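Nodulation protein S (Bradyrhizobium sp., PDB 3OFJ) is probably an S-adenosylmethionine-dependent methyltransferase that takes part in the synthesis of Nod factors, the rhizobial signals of nodulation. Local coordinates at residues Glu184-Gln189 and Cys197-Phe202. Sequence-based numbering, arbitrary orientation.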
# COMPACT_ATOMS: atom_id res chain seq x y z
N GLU A 184 -0.51 -10.06 11.33
CA GLU A 184 0.17 -11.05 10.53
C GLU A 184 1.30 -10.39 9.76
O GLU A 184 1.24 -9.19 9.46
CB GLU A 184 -0.81 -11.65 9.52
CG GLU A 184 -0.38 -12.96 8.89
CD GLU A 184 -1.33 -13.39 7.79
OE1 GLU A 184 -2.49 -12.88 7.70
OE2 GLU A 184 -0.89 -14.23 7.00
N ARG A 185 2.32 -11.18 9.43
CA ARG A 185 3.32 -10.73 8.48
C ARG A 185 3.83 -11.87 7.62
O ARG A 185 3.63 -13.03 7.94
CB ARG A 185 4.48 -10.01 9.18
CG ARG A 185 5.51 -10.93 9.81
CD ARG A 185 6.74 -10.14 10.24
NE ARG A 185 6.38 -9.06 11.16
CZ ARG A 185 7.21 -8.10 11.58
NH1 ARG A 185 8.47 -8.07 11.16
NH2 ARG A 185 6.76 -7.16 12.43
N VAL A 186 4.48 -11.52 6.52
CA VAL A 186 5.13 -12.49 5.65
C VAL A 186 6.35 -11.85 5.07
O VAL A 186 6.37 -10.65 4.81
CB VAL A 186 4.21 -13.00 4.47
CG1 VAL A 186 3.25 -14.09 4.97
CG2 VAL A 186 3.47 -11.85 3.79
N GLN A 187 7.38 -12.65 4.87
CA GLN A 187 8.60 -12.11 4.35
C GLN A 187 8.87 -12.70 3.00
O GLN A 187 8.77 -13.91 2.84
CB GLN A 187 9.73 -12.46 5.30
CG GLN A 187 11.08 -12.17 4.74
CD GLN A 187 12.15 -12.45 5.75
OE1 GLN A 187 12.01 -12.08 6.93
NE2 GLN A 187 13.22 -13.12 5.32
N CYS A 188 9.23 -11.87 2.03
CA CYS A 188 9.38 -12.30 0.65
C CYS A 188 10.82 -12.25 0.12
O CYS A 188 11.12 -11.48 -0.81
CB CYS A 188 8.48 -11.45 -0.26
SG CYS A 188 6.72 -11.91 -0.30
N GLN A 189 11.70 -13.09 0.67
CA GLN A 189 13.10 -13.22 0.21
C GLN A 189 13.15 -13.81 -1.22
O GLN A 189 13.27 -15.03 -1.42
CB GLN A 189 13.94 -14.02 1.22
CG GLN A 189 15.46 -13.85 1.09
CD GLN A 189 16.10 -14.84 0.12
OE1 GLN A 189 16.64 -14.46 -0.91
NE2 GLN A 189 16.02 -16.13 0.46
N CYS A 197 11.72 -8.49 0.59
CA CYS A 197 10.76 -7.54 1.20
C CYS A 197 9.78 -8.11 2.25
O CYS A 197 9.62 -9.31 2.42
CB CYS A 197 10.04 -6.66 0.13
SG CYS A 197 8.60 -7.34 -0.69
N LEU A 198 9.17 -7.22 3.00
CA LEU A 198 8.40 -7.65 4.13
C LEU A 198 7.02 -7.01 4.10
O LEU A 198 6.88 -5.82 3.83
CB LEU A 198 9.15 -7.26 5.38
CG LEU A 198 8.40 -7.08 6.70
CD1 LEU A 198 7.50 -8.26 7.09
CD2 LEU A 198 9.44 -6.73 7.80
N LEU A 199 5.99 -7.82 4.37
CA LEU A 199 4.62 -7.36 4.32
C LEU A 199 4.00 -7.61 5.66
O LEU A 199 4.26 -8.60 6.26
CB LEU A 199 3.82 -8.10 3.20
CG LEU A 199 4.57 -8.60 1.96
CD1 LEU A 199 3.63 -9.25 1.08
CD2 LEU A 199 5.33 -7.51 1.18
N ALA A 200 3.15 -6.74 6.13
CA ALA A 200 2.51 -6.96 7.41
C ALA A 200 1.09 -6.45 7.32
O ALA A 200 0.81 -5.58 6.51
CB ALA A 200 3.25 -6.21 8.51
N ARG A 201 0.21 -6.95 8.16
CA ARG A 201 -1.17 -6.60 8.07
C ARG A 201 -1.59 -6.20 9.44
O ARG A 201 -1.42 -6.95 10.38
CB ARG A 201 -1.98 -7.76 7.51
CG ARG A 201 -3.46 -7.74 7.81
CD ARG A 201 -4.17 -8.60 6.82
NE ARG A 201 -5.60 -8.41 6.92
CZ ARG A 201 -6.40 -9.16 7.68
NH1 ARG A 201 -5.89 -10.17 8.39
NH2 ARG A 201 -7.70 -8.90 7.73
N PHE A 202 -2.13 -4.99 9.54
CA PHE A 202 -2.54 -4.39 10.79
C PHE A 202 -4.06 -4.24 10.76
O PHE A 202 -4.65 -4.03 9.68
CB PHE A 202 -1.84 -3.03 10.97
CG PHE A 202 -0.34 -3.14 11.03
CD1 PHE A 202 0.31 -3.26 12.23
CD2 PHE A 202 0.41 -3.16 9.88
CE1 PHE A 202 1.69 -3.40 12.28
CE2 PHE A 202 1.80 -3.30 9.93
CZ PHE A 202 2.43 -3.42 11.13
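Glu184 O is gripped twice from the neighbouring strand, by a hydrogen bond from Arg201 N at 2.8 Å and by a CA-H...O contact from Ala200 CA at 3.3 Å. Further along, Val186 and Leu199 form an antiparallel hydrogen-bonded pair, each backbone giving and taking one bond: Leu199 N reaches Val186 O at 2.9 Å, nearly straight at 170°, and Val186 N returns to Leu199 O. Toward the loop that joins the two strands the pattern continues with Cys188 N on Cys197 O, while the return bond, Cys197 N to Cys188 O, is weak.

Alternate residues face opposite ways. On the face of Val186 and Leu199, the branched valine, suited to an extended strand, sets CG2 3.8 Å from Leu199 CD1. Beside them Cys188 and Cys197 fit as small apolar groups, Cys188 CB lying 4.1 Å from Cys197 SG. Glu184 OE1 stays 4.4 Å from Arg201 NH1, beyond a salt bridge; the firmer partner of the carboxylate is Arg44, which OE2 meets in a salt bridge.

Across the other face, Ala200 is small enough for the close non-hydrogen-bonded pair with Arg185, their CB atoms 4.0 Å apart. With CG between the backbone N and carbonyl carbon (chi1 80°), the Arg185 chain slants over Leu198, CD resting 3.7 Å from Leu198 CD1, while its guanidinium salt-bridges Glu182.

Strand 197-203 lies between strand 148-155 and the outermost strand 181-187, completing the 3-2-1-4-5-7-6 order of a class I methyltransferase's Rossmann-like sheet. Helix 33-47, which carries the S-adenosylhomocysteine-binding Arg38 touched by Cys197, packs on the Val186 face; helix 169-179 covers Ala200 and Leu198 through Ile173.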